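Local structure of uncharacterized protein YbaA (Shigella flexneri, 2OKQ) at residues D41-M46 with I62-A67; F54-A59 with D113-E118; I95-P98 with V102-A105; A105-M110 with M130-F135. The protein is of unknown function, but its ferredoxin-like fold and paired subunits are consistent with the dimeric alpha-beta barrel proteins. All coordinates share one frame; numbering follows the deposited sequence. Where two conformers were deposited one is given.

Overall arrangement
In this ferredoxin-like fold, interactions 1, 3 and 4 each join a helix to one face of the antiparallel sheet, while interaction 2 joins the end of helix 40-56 to helix 114-118. Interactions 1 and 2 share helix 40-56, with centres about 16 Å apart, and meet through I62 and K55. Interactions 3 and 4 share A105, their centres about 8 Å apart. Interaction 2 touches both of these, with F57 O 3.5 Å from A106 CB and A59 CB 3.5 Å from I95 CG2. A sodium ion is bound by Q108 in interaction 4, about 7 Å from the side chain of R103 and 13 Å from that of F57. Interactions 1, 3 and 4 also reach the second subunit.

Interaction 1: residues D41-M46 with I62-A67; sequences DAYREM and IVECWA
The hydroxyl of Y43 gives its proton to E64 in a short hydrogen bond, 2.7 Å from Y43 OH to E64 OE1. The acceptor is met on the syn side of the carboxylate, 29° out of its plane, and lies at the edge of the phenol ring, close to the ring plane. Y43 and E64 cross at about a right angle, with ring and carboxylate planes 78° apart. E64 OE1 also approaches the ring carbon next to the hydroxyl-bearing one, lying 3.3 Å from Y43 CE2, whereas E64 OE2 stays 3.9 Å from Y43 OH. A bend at chi2 of E64 (-102°) turns its carboxylate up to the phenol.

These two residues join the first helix of the beta-alpha-beta-beta-alpha-beta ferredoxin-like fold to the sheet beneath it. Y43 leaves helix 40-56 toward strand 61-67 and packs on V33 and V35 of strand 27-36; its ring is buried, and the bond to E64 satisfies its polar end. The indole of W66, two residues farther along strand 61-67, adds looser cover to the helix and forms a cation-pi contact with K40. V63 to A67 pair in an antiparallel ladder with a strand of the second subunit, so E64 lies at the dimer interface and packs on I139 of that chain. On the helix, R44 NH2 forms a salt bridge with D41 OD1 at 2.9 Å, approaching from above the carboxylate plane.

Interaction 2: residues F54-A59 with D113-E118; sequences FKEFGA and DPRMKE
A salt-bridge network ties the C-terminal end of helix 40-56 to the start of the short, weakly bonded helix 114-118, near the surface of the helical layer. R115 lies between two carboxylates. It grips E56 end-on, R115 NH1 to E56 OE1 at 3.1 Å and R115 NH2 to E56 OE2 at 3.0 Å, the second bond being the straighter (165°). It holds D113 side-on, with R115 NE 2.9 Å from D113 OD1 and R115 NH2 2.7 Å from D113 OD2. D113, at the N-cap position, also accepts a capping bond from R115 N through the anti lone pair of OD1, at 2.9 Å. The extended chain of E56 meets the arginine at about a right angle.

F57 closes the group from the side: D113 OD2 lies 3.1 Å from F57 CZ, at the ring edge and near its plane. Just beyond, G58 ends the helix in a Schellman motif with positive phi, while M116 packs on A50 and L53. Four bonds to two carboxylates fix the guanidinium in rotation, and its charge probably offsets the repulsion between E56 and D113, whose OE2 and OD2 atoms are 4.9 Å apart.

Interaction 3: residues I95-P98 with V102-A105; sequences IEYP and VRDA
The backbone and first side-chain carbons of R103 cover one face of the Y97 ring where strand 88-97 turns into helix 100-111, the tight beta-to-alpha connection in the second half of the ferredoxin-like fold. The main interaction is CH-pi: R103 CA sits over the centre of the Y97 ring, 3.7 Å from its centroid and only 10° off the ring normal. Beside it, R103 CB and CG lie over the CD2 side of the same face, CB 3.6 Å from Y97 CD2.

Apolar contacts continue the seam toward the turn. Both methyls of V102 rest against the proline ring, V102 CG1 3.7 Å from P98 CD; V102 CG1 also lies 4.1 Å from Y97 CD1. P98 and V102 cross at about a right angle.

The far end of R103 is polar and leads away from the tyrosine. With CG anti to the backbone N (chi1 175°) and a bend at chi2, the chain first runs along the ring and then carries its guanidinium to strand 27-36, where NE forms a salt bridge with D29. Its NH1 reaches D69 of the second subunit as well, and R103 NH1 also donates to D104 OD1 at 2.8 Å, nearly in line with the aspartate C-O bond.

Interaction 4: residues A105-M110 with M130-F135; sequences AANQKM and MIYGGF. With NA (sodium ion), chain C.
N107 and Y132 meet in a small polar cluster round D29 of strand 27-36, at the surface where helix 100-111 comes down on strand 131-140. Their side chains come from opposite directions, N107 ND2 lying 3.3 Å from Y132 OH. The angle there is too poor for a hydrogen bond. Each of the two bonds D29 OD2 instead, so one carboxylate oxygen links N107 ND2 and Y132 OH. The amide and ring planes stand 72° apart. Y132, with CG anti to the backbone N (chi1 164°), reaches out from the strand to the helix. R103, whose NE is salt-bridged to D29, brings its NH2 close to the tyrosine hydroxyl as well and probably offsets the charge of the aspartate.

One residue along the helix, Q108 turns another way and binds a sodium ion through its carbonyl oxygen, Q108 OE1 lying 2.2 Å from the metal. A water also binds the ion, at 2.5 Å. This sodium is distinct from the one held by D72, G73 and D77.

N107 packs on F54 of helix 40-56 and on Y97 of strand 88-97, while M110 of the same helical segment touches L53 and F54. Strand 131-140 lies at the sheet edge next to 27-36, and beyond it G134 and F135 pair antiparallel with a strand of the second subunit, so the sheet runs on across the dimer.

Interaction 1: residues D41-M46 with I62-A67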
loop_
_atom_site.group_PDB
_atom_site.type_symbol
_atom_site.label_atom_id
_atom_site.label_comp_id
_atom_site.label_asym_id
_atom_site.label_seq_id
_atom_site.Cartn_x
_atom_site.Cartn_y
_atom_site.Cartn_z
ATOM N N ASP A 41 -4.876 18.207 2.654
ATOM C CA ASP A 41 -3.964 18.788 3.650
ATOM C C ASP A 41 -4.286 18.322 5.062
ATOM O O ASP A 41 -3.386 17.973 5.821
ATOM C CB ASP A 41 -3.996 20.317 3.597
ATOM C CG ASP A 41 -3.186 20.874 2.456
ATOM O OD1 ASP A 41 -1.958 20.623 2.412
ATOM O OD2 ASP A 41 -3.772 21.578 1.604
ATOM N N ALA A 42 -5.571 18.314 5.407
ATOM C CA ALA A 42 -6.009 17.841 6.713
ATOM C C ALA A 42 -5.545 16.405 6.925
ATOM O O ALA A 42 -5.064 16.039 8.004
ATOM C CB ALA A 42 -7.524 17.930 6.826
ATOM N N TYR A 43 -5.693 15.600 5.877
ATOM C CA TYR A 43 -5.317 14.202 5.940
ATOM C C TYR A 43 -3.814 14.049 6.130
ATOM O O TYR A 43 -3.371 13.290 6.993
ATOM C CB TYR A 43 -5.790 13.453 4.686
ATOM C CG TYR A 43 -5.524 11.981 4.788
ATOM C CD1 TYR A 43 -6.453 11.127 5.374
ATOM C CD2 TYR A 43 -4.321 11.438 4.326
ATOM C CE1 TYR A 43 -6.194 9.755 5.488
ATOM C CE2 TYR A 43 -4.057 10.076 4.431
ATOM C CZ TYR A 43 -4.993 9.245 5.016
ATOM O OH TYR A 43 -4.729 7.897 5.122
ATOM N N ARG A 44 -3.033 14.765 5.322
ATOM C CA ARG A 44 -1.582 14.693 5.391
ATOM C C ARG A 44 -1.100 15.075 6.791
ATOM O O ARG A 44 -0.231 14.405 7.351
ATOM C CB ARG A 44 -0.939 15.570 4.311
ATOM C CG ARG A 44 0.587 15.501 4.258
ATOM C CD ARG A 44 1.154 16.136 2.992
ATOM N NE ARG A 44 0.346 17.261 2.513
ATOM C CZ ARG A 44 0.333 17.689 1.253
ATOM N NH1 ARG A 44 1.087 17.093 0.329
ATOM N NH2 ARG A 44 -0.439 18.711 0.914
ATOM N N GLU A 45 -1.686 16.137 7.351
ATOM C CA GLU A 45 -1.358 16.584 8.713
ATOM C C GLU A 45 -1.679 15.545 9.790
ATOM O O GLU A 45 -0.871 15.315 10.694
ATOM C CB GLU A 45 -2.110 17.884 9.039
ATOM C CG GLU A 45 -1.700 19.099 8.220
ATOM C CD GLU A 45 -2.701 20.248 8.334
ATOM O OE1 GLU A 45 -3.060 20.624 9.470
ATOM O OE2 GLU A 45 -3.124 20.775 7.282
ATOM N N MET A 46 -2.855 14.927 9.697
ATOM C CA MET A 46 -3.214 13.823 10.587
ATOM C C MET A 46 -2.190 12.686 10.532
ATOM O O MET A 46 -1.739 12.185 11.571
ATOM C CB MET A 46 -4.601 13.277 10.235
ATOM C CG MET A 46 -5.143 12.273 11.241
ATOM S SD MET A 46 -6.451 11.239 10.552
ATOM C CE MET A 46 -5.498 10.150 9.484
ATOM N N ILE A 62 6.157 4.411 7.617
ATOM C CA ILE A 62 4.739 4.686 7.386
ATOM C C ILE A 62 4.700 5.465 6.083
ATOM O O ILE A 62 5.411 6.466 5.946
ATOM C CB ILE A 62 4.095 5.561 8.510
ATOM C CG1 ILE A 62 4.021 4.817 9.837
ATOM C CG2 ILE A 62 2.654 5.955 8.138
ATOM C CD1 ILE A 62 5.376 4.741 10.639
ATOM N N VAL A 63 3.906 4.986 5.127
ATOM C CA VAL A 63 3.854 5.620 3.806
ATOM C C VAL A 63 2.397 5.871 3.436
ATOM O O VAL A 63 1.570 5.001 3.592
ATOM C CB VAL A 63 4.523 4.727 2.694
ATOM C CG1 VAL A 63 4.588 5.483 1.393
ATOM C CG2 VAL A 63 5.950 4.251 3.070
ATOM N N GLU A 64 2.061 7.073 2.972
ATOM C CA GLU A 64 0.699 7.371 2.555
ATOM C C GLU A 64 0.803 7.963 1.158
ATOM O O GLU A 64 1.597 8.883 0.951
ATOM C CB GLU A 64 0.087 8.432 3.464
ATOM C CG GLU A 64 0.121 8.026 4.908
ATOM C CD GLU A 64 -1.185 7.523 5.417
ATOM O OE1 GLU A 64 -2.158 7.399 4.648
ATOM O OE2 GLU A 64 -1.229 7.236 6.627
ATOM N N CYS A 65 -0.005 7.464 0.229
ATOM C CA CYS A 65 0.168 7.816 -1.195
ATOM C C CYS A 65 -1.185 8.258 -1.729
ATOM O O CYS A 65 -2.192 7.569 -1.529
ATOM C CB CYS A 65 0.671 6.612 -1.994
ATOM S SG CYS A 65 2.176 5.854 -1.306
ATOM N N TRP A 66 -1.195 9.377 -2.444
ATOM C CA TRP A 66 -2.457 9.983 -2.925
ATOM C C TRP A 66 -2.639 9.661 -4.398
ATOM O O TRP A 66 -1.668 9.683 -5.167
ATOM C CB TRP A 66 -2.343 11.504 -2.753
ATOM C CG TRP A 66 -3.608 12.273 -2.958
ATOM C CD1 TRP A 66 -4.030 12.864 -4.130
ATOM C CD2 TRP A 66 -4.611 12.557 -1.977
ATOM N NE1 TRP A 66 -5.235 13.498 -3.928
ATOM C CE2 TRP A 66 -5.619 13.322 -2.622
ATOM C CE3 TRP A 66 -4.752 12.260 -0.609
ATOM C CZ2 TRP A 66 -6.757 13.787 -1.948
ATOM C CZ3 TRP A 66 -5.908 12.711 0.067
ATOM C CH2 TRP A 66 -6.890 13.471 -0.612
ATOM N N ALA A 67 -3.878 9.384 -4.802
ATOM C CA ALA A 67 -4.186 8.963 -6.178
ATOM C C ALA A 67 -3.510 9.878 -7.180
ATOM O O ALA A 67 -3.550 11.116 -7.043
ATOM C CB ALA A 67 -5.724 8.985 -6.407
#

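Interaction 2: residues F54-A59 with D113-E118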
loop_
_atom_site.group_PDB
_atom_site.type_symbol
_atom_site.label_atom_id
_atom_site.label_comp_id
_atom_site.label_asym_id
_atom_site.label_seq_id
_atom_site.Cartn_x
_atom_site.Cartn_y
_atom_site.Cartn_z
ATOM N N PHE A 54 3.451 5.683 15.620
ATOM C CA PHE A 54 3.640 4.306 15.151
ATOM C C PHE A 54 5.101 3.896 15.239
ATOM O O PHE A 54 5.412 2.772 15.615
ATOM C CB PHE A 54 3.151 4.162 13.706
ATOM C CG PHE A 54 1.681 3.893 13.578
ATOM C CD1 PHE A 54 1.142 2.680 14.001
ATOM C CD2 PHE A 54 0.844 4.821 12.989
ATOM C CE1 PHE A 54 -0.226 2.409 13.861
ATOM C CE2 PHE A 54 -0.524 4.560 12.838
ATOM C CZ PHE A 54 -1.058 3.358 13.286
ATOM N N LYS A 55 6.010 4.799 14.881
ATOM C CA LYS A 55 7.438 4.460 14.941
ATOM C C LYS A 55 7.886 4.192 16.374
ATOM O O LYS A 55 8.673 3.286 16.616
ATOM C CB LYS A 55 8.289 5.585 14.342
ATOM C CG LYS A 55 8.021 5.877 12.857
ATOM C CD LYS A 55 9.009 5.188 11.936
ATOM C CE LYS A 55 10.282 6.020 11.791
ATOM N NZ LYS A 55 11.012 5.719 10.535
ATOM N N GLU A 56 7.373 4.992 17.304
ATOM C CA GLU A 56 7.661 4.818 18.726
ATOM C C GLU A 56 7.271 3.410 19.185
ATOM O O GLU A 56 7.961 2.784 19.996
ATOM C CB GLU A 56 6.909 5.889 19.524
ATOM C CG GLU A 56 7.019 5.766 21.028
ATOM C CD GLU A 56 6.146 6.777 21.753
ATOM O OE1 GLU A 56 6.109 7.946 21.330
ATOM O OE2 GLU A 56 5.483 6.393 22.742
ATOM N N PHE A 57 6.177 2.909 18.633
ATOM C CA PHE A 57 5.641 1.609 19.015
ATOM C C PHE A 57 6.224 0.442 18.211
ATOM O O PHE A 57 5.826 -0.704 18.403
ATOM C CB PHE A 57 4.115 1.631 18.921
ATOM C CG PHE A 57 3.459 2.654 19.823
ATOM C CD1 PHE A 57 4.030 3.010 21.044
ATOM C CD2 PHE A 57 2.262 3.236 19.456
ATOM C CE1 PHE A 57 3.417 3.954 21.876
ATOM C CE2 PHE A 57 1.638 4.170 20.285
ATOM C CZ PHE A 57 2.223 4.526 21.488
ATOM N N GLY A 58 7.174 0.722 17.329
ATOM C CA GLY A 58 7.897 -0.364 16.656
ATOM C C GLY A 58 7.761 -0.444 15.130
ATOM O O GLY A 58 8.388 -1.304 14.494
ATOM N N ALA A 59 6.929 0.421 14.552
ATOM C CA ALA A 59 6.850 0.519 13.080
ATOM C C ALA A 59 8.170 0.963 12.459
ATOM O O ALA A 59 8.868 1.831 13.010
ATOM C CB ALA A 59 5.747 1.460 12.663
ATOM N N ASP A 113 -3.577 4.808 23.372
ATOM C CA ASP A 113 -2.839 6.070 23.471
ATOM C C ASP A 113 -3.757 7.289 23.371
ATOM O O ASP A 113 -4.498 7.433 22.402
ATOM C CB ASP A 113 -1.698 6.134 22.443
ATOM C CG ASP A 113 -0.576 7.061 22.879
ATOM O OD1 ASP A 113 -0.824 8.262 23.089
ATOM O OD2 ASP A 113 0.560 6.590 23.031
ATOM N N PRO A 114 -3.719 8.175 24.389
ATOM C CA PRO A 114 -4.558 9.373 24.372
ATOM C C PRO A 114 -4.134 10.349 23.294
ATOM O O PRO A 114 -4.941 11.173 22.885
ATOM C CB PRO A 114 -4.331 9.994 25.757
ATOM C CG PRO A 114 -3.711 8.930 26.569
ATOM C CD PRO A 114 -2.901 8.119 25.607
ATOM N N ARG A 115 -2.883 10.246 22.840
ATOM C CA ARG A 115 -2.379 11.076 21.737
ATOM C C ARG A 115 -3.133 10.843 20.435
ATOM O O ARG A 115 -3.284 11.766 19.643
ATOM C CB ARG A 115 -0.879 10.872 21.511
ATOM C CG ARG A 115 0.008 11.586 22.509
ATOM C CD ARG A 115 1.468 11.168 22.393
ATOM N NE ARG A 115 1.674 9.762 22.742
ATOM C CZ ARG A 115 2.860 9.160 22.794
ATOM N NH1 ARG A 115 3.966 9.826 22.505
ATOM N NH2 ARG A 115 2.943 7.877 23.115
ATOM N N MET A 116 -3.597 9.617 20.206
ATOM C CA MET A 116 -4.414 9.350 19.018
ATOM C C MET A 116 -5.911 9.302 19.301
ATOM O O MET A 116 -6.719 9.183 18.380
ATOM C CB MET A 116 -3.939 8.105 18.258
ATOM C CG MET A 116 -2.815 8.383 17.243
ATOM S SD MET A 116 -3.082 9.683 16.006
ATOM C CE MET A 116 -4.258 8.875 14.918
ATOM N N LYS A 117 -6.274 9.403 20.577
ATOM C CA LYS A 117 -7.663 9.615 20.959
ATOM C C LYS A 117 -8.072 11.032 20.581
ATOM O O LYS A 117 -9.174 11.254 20.075
ATOM C CB LYS A 117 -7.858 9.390 22.460
ATOM C CG LYS A 117 -7.965 7.920 22.868
ATOM C CD LYS A 117 -9.360 7.332 22.605
ATOM C CE LYS A 117 -10.405 7.833 23.606
ATOM N NZ LYS A 117 -10.201 7.280 24.975
ATOM N N GLU A 118 -7.164 11.977 20.820
ATOM C CA GLU A 118 -7.385 13.389 20.511
ATOM C C GLU A 118 -7.353 13.610 19.003
ATOM O O GLU A 118 -8.350 13.363 18.322
ATOM C CB GLU A 118 -6.342 14.269 21.210
ATOM C CG GLU A 118 -6.453 14.303 22.732
ATOM C CD GLU A 118 -5.172 14.773 23.404
ATOM O OE1 GLU A 118 -4.318 15.381 22.716
ATOM O OE2 GLU A 118 -5.017 14.533 24.625
#

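Interaction 3: residues I95-P98 with V102-A105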
loop_
_atom_site.group_PDB
_atom_site.type_symbol
_atom_site.label_atom_id
_atom_site.label_comp_id
_atom_site.label_asym_id
_atom_site.label_seq_id
_atom_site.Cartn_x
_atom_site.Cartn_y
_atom_site.Cartn_z
ATOM N N ILE A 95 2.022 0.438 6.607
ATOM C CA ILE A 95 2.985 0.572 7.703
ATOM C C ILE A 95 3.791 -0.724 7.761
ATOM O O ILE A 95 3.216 -1.818 7.765
ATOM C CB ILE A 95 2.250 0.828 9.029
ATOM C CG1 ILE A 95 1.344 2.067 8.938
ATOM C CG2 ILE A 95 3.280 0.927 10.187
ATOM C CD1 ILE A 95 0.502 2.309 10.150
ATOM N N GLU A 96 5.116 -0.598 7.767
ATOM C CA GLU A 96 6.017 -1.729 7.749
ATOM C C GLU A 96 6.431 -2.072 9.168
ATOM O O GLU A 96 6.687 -1.161 9.955
ATOM C CB GLU A 96 7.257 -1.375 6.942
ATOM C CG GLU A 96 6.896 -1.034 5.456
ATOM C CD GLU A 96 8.099 -0.899 4.549
ATOM O OE1 GLU A 96 9.161 -1.509 4.822
ATOM O OE2 GLU A 96 7.989 -0.179 3.515
ATOM N N TYR A 97 6.505 -3.368 9.458
ATOM C CA TYR A 97 6.849 -3.879 10.801
ATOM C C TYR A 97 7.869 -5.006 10.679
ATOM O O TYR A 97 7.908 -5.710 9.653
ATOM C CB TYR A 97 5.582 -4.432 11.489
ATOM C CG TYR A 97 4.602 -3.356 11.925
ATOM C CD1 TYR A 97 4.859 -2.571 13.045
ATOM C CD2 TYR A 97 3.419 -3.132 11.206
ATOM C CE1 TYR A 97 3.960 -1.578 13.462
ATOM C CE2 TYR A 97 2.500 -2.160 11.615
ATOM C CZ TYR A 97 2.801 -1.374 12.747
ATOM O OH TYR A 97 1.944 -0.398 13.155
ATOM N N PRO A 98 8.684 -5.219 11.735
ATOM C CA PRO A 98 9.658 -6.298 11.712
ATOM C C PRO A 98 9.038 -7.686 11.877
ATOM O O PRO A 98 9.691 -8.663 11.575
ATOM C CB PRO A 98 10.586 -5.959 12.897
ATOM C CG PRO A 98 9.725 -5.215 13.852
ATOM C CD PRO A 98 8.729 -4.448 12.995
ATOM N N VAL A 102 5.289 -7.582 16.584
ATOM C CA VAL A 102 5.461 -6.144 16.782
ATOM C C VAL A 102 4.274 -5.356 16.241
ATOM O O VAL A 102 3.807 -4.417 16.893
ATOM C CB VAL A 102 6.783 -5.644 16.188
ATOM C CG1 VAL A 102 6.881 -4.108 16.228
ATOM C CG2 VAL A 102 7.941 -6.273 16.984
ATOM N N ARG A 103 3.791 -5.732 15.051
ATOM C CA ARG A 103 2.548 -5.138 14.515
ATOM C C ARG A 103 1.394 -5.246 15.540
ATOM O O ARG A 103 0.685 -4.282 15.806
ATOM C CB ARG A 103 2.162 -5.825 13.205
ATOM C CG ARG A 103 0.815 -5.367 12.605
ATOM C CD ARG A 103 -0.296 -6.353 12.961
ATOM N NE ARG A 103 -1.470 -6.210 12.082
ATOM C CZ ARG A 103 -2.519 -7.022 12.118
ATOM N NH1 ARG A 103 -2.556 -8.020 13.005
ATOM N NH2 ARG A 103 -3.540 -6.846 11.262
ATOM N N ASP A 104 1.212 -6.420 16.129
ATOM C CA ASP A 104 0.102 -6.582 17.088
ATOM C C ASP A 104 0.268 -5.688 18.328
ATOM O O ASP A 104 -0.717 -5.055 18.780
ATOM C CB ASP A 104 -0.036 -8.046 17.514
ATOM C CG ASP A 104 -0.510 -8.952 16.382
ATOM O OD1 ASP A 104 -1.147 -8.469 15.405
ATOM O OD2 ASP A 104 -0.256 -10.162 16.457
ATOM N N ALA A 105 1.478 -5.671 18.877
ATOM C CA ALA A 105 1.806 -4.828 20.056
ATOM C C ALA A 105 1.599 -3.346 19.760
ATOM O O ALA A 105 0.975 -2.614 20.548
ATOM C CB ALA A 105 3.230 -5.078 20.515
#

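Interaction 4: residues A105-M110 with M130-F135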
loop_
_atom_site.group_PDB
_atom_site.type_symbol
_atom_site.label_atom_id
_atom_site.label_comp_id
_atom_site.label_asym_id
_atom_site.label_seq_id
_atom_site.Cartn_x
_atom_site.Cartn_y
_atom_site.Cartn_z
ATOM N N ALA A 105 1.478 -5.671 18.877
ATOM C CA ALA A 105 1.806 -4.828 20.056
ATOM C C ALA A 105 1.599 -3.346 19.760
ATOM O O ALA A 105 0.975 -2.614 20.548
ATOM C CB ALA A 105 3.230 -5.078 20.515
ATOM N N ALA A 106 2.112 -2.909 18.609
ATOM C CA ALA A 106 1.976 -1.516 18.178
ATOM C C ALA A 106 0.518 -1.071 18.074
ATOM O O ALA A 106 0.155 -0.016 18.606
ATOM C CB ALA A 106 2.727 -1.295 16.834
ATOM N N ASN A 107 -0.323 -1.868 17.408
ATOM C CA ASN A 107 -1.734 -1.544 17.247
ATOM C C ASN A 107 -2.482 -1.515 18.581
ATOM O O ASN A 107 -3.315 -0.635 18.811
ATOM C CB ASN A 107 -2.417 -2.470 16.244
ATOM C CG ASN A 107 -1.927 -2.233 14.826
ATOM O OD1 ASN A 107 -1.520 -1.118 14.484
ATOM N ND2 ASN A 107 -1.947 -3.275 14.005
ATOM N N GLN A 108 -2.145 -2.434 19.476
ATOM C CA GLN A 108 -2.764 -2.425 20.804
ATOM C C GLN A 108 -2.429 -1.133 21.565
ATOM O O GLN A 108 -3.327 -0.505 22.167
ATOM C CB GLN A 108 -2.329 -3.645 21.618
ATOM C CG GLN A 108 -3.324 -4.001 22.747
ATOM C CD GLN A 108 -4.605 -4.627 22.230
ATOM O OE1 GLN A 108 -4.583 -5.709 21.654
ATOM N NE2 GLN A 108 -5.736 -3.935 22.409
ATOM N N LYS A 109 -1.155 -0.751 21.520
ATOM C CA LYS A 109 -0.669 0.501 22.120
ATOM C C LYS A 109 -1.337 1.729 21.529
ATOM O O LYS A 109 -1.807 2.594 22.268
ATOM C CB LYS A 109 0.840 0.646 21.965
ATOM C CG LYS A 109 1.660 -0.313 22.773
ATOM C CD LYS A 109 3.125 -0.110 22.466
ATOM C CE LYS A 109 3.969 -1.148 23.159
ATOM N NZ LYS A 109 5.385 -1.046 22.711
ATOM N N MET A 110 -1.368 1.794 20.201
ATOM C CA MET A 110 -1.992 2.895 19.493
ATOM C C MET A 110 -3.402 3.121 20.017
ATOM O O MET A 110 -3.774 4.248 20.332
ATOM C CB MET A 110 -1.998 2.629 17.980
ATOM C CG MET A 110 -2.592 3.746 17.144
ATOM S SD MET A 110 -1.772 5.332 17.388
ATOM C CE MET A 110 -0.279 5.146 16.418
ATOM N N MET A 130 -12.950 2.618 4.790
ATOM C CA MET A 130 -11.534 2.220 4.828
ATOM C C MET A 130 -11.433 0.692 4.719
ATOM O O MET A 130 -12.224 -0.031 5.339
ATOM C CB MET A 130 -10.891 2.716 6.130
ATOM C CG MET A 130 -9.402 2.362 6.326
ATOM S SD MET A 130 -8.714 2.980 7.886
ATOM C CE MET A 130 -9.615 1.953 9.057
ATOM N N ILE A 131 -10.486 0.183 3.937
ATOM C CA ILE A 131 -10.208 -1.254 3.981
ATOM C C ILE A 131 -8.817 -1.433 4.596
ATOM O O ILE A 131 -7.966 -0.562 4.455
ATOM C CB ILE A 131 -10.344 -1.954 2.623
ATOM C CG1 ILE A 131 -9.331 -1.415 1.590
ATOM C CG2 ILE A 131 -11.791 -1.811 2.107
ATOM C CD1 ILE A 131 -9.441 -2.116 0.197
ATOM N N TYR A 132 -8.623 -2.547 5.301
ATOM C CA TYR A 132 -7.430 -2.704 6.150
ATOM C C TYR A 132 -7.128 -4.172 6.312
ATOM O O TYR A 132 -8.043 -4.981 6.389
ATOM C CB TYR A 132 -7.704 -2.126 7.543
ATOM C CG TYR A 132 -6.700 -2.583 8.584
ATOM C CD1 TYR A 132 -5.421 -2.024 8.629
ATOM C CD2 TYR A 132 -7.027 -3.585 9.513
ATOM C CE1 TYR A 132 -4.479 -2.438 9.592
ATOM C CE2 TYR A 132 -6.095 -4.013 10.471
ATOM C CZ TYR A 132 -4.833 -3.431 10.505
ATOM O OH TYR A 132 -3.907 -3.834 11.438
ATOM N N GLY A 133 -5.846 -4.517 6.402
ATOM C CA GLY A 133 -5.480 -5.888 6.749
ATOM C C GLY A 133 -4.007 -5.998 7.040
ATOM O O GLY A 133 -3.228 -5.098 6.691
ATOM N N GLY A 134 -3.643 -7.071 7.730
ATOM C CA GLY A 134 -2.242 -7.412 7.964
ATOM C C GLY A 134 -1.802 -8.451 6.954
ATOM O O GLY A 134 -2.539 -9.448 6.672
ATOM N N PHE A 135 -0.587 -8.268 6.432
ATOM C CA PHE A 135 -0.066 -9.142 5.394
ATOM C C PHE A 135 1.389 -9.525 5.667
ATOM O O PHE A 135 2.168 -8.689 6.102
ATOM C CB PHE A 135 -0.087 -8.438 4.016
ATOM C CG PHE A 135 -1.462 -7.998 3.565
ATOM C CD1 PHE A 135 -2.189 -8.784 2.681
ATOM C CD2 PHE A 135 -2.022 -6.821 4.028
ATOM C CE1 PHE A 135 -3.509 -8.386 2.236
ATOM C CE2 PHE A 135 -3.305 -6.416 3.608
ATOM C CZ PHE A 135 -4.041 -7.198 2.717
HETATM NA NA NA C . -5.185 -6.848 19.888
HETATM O O HOH W 1 -3.235 -6.096 18.560
#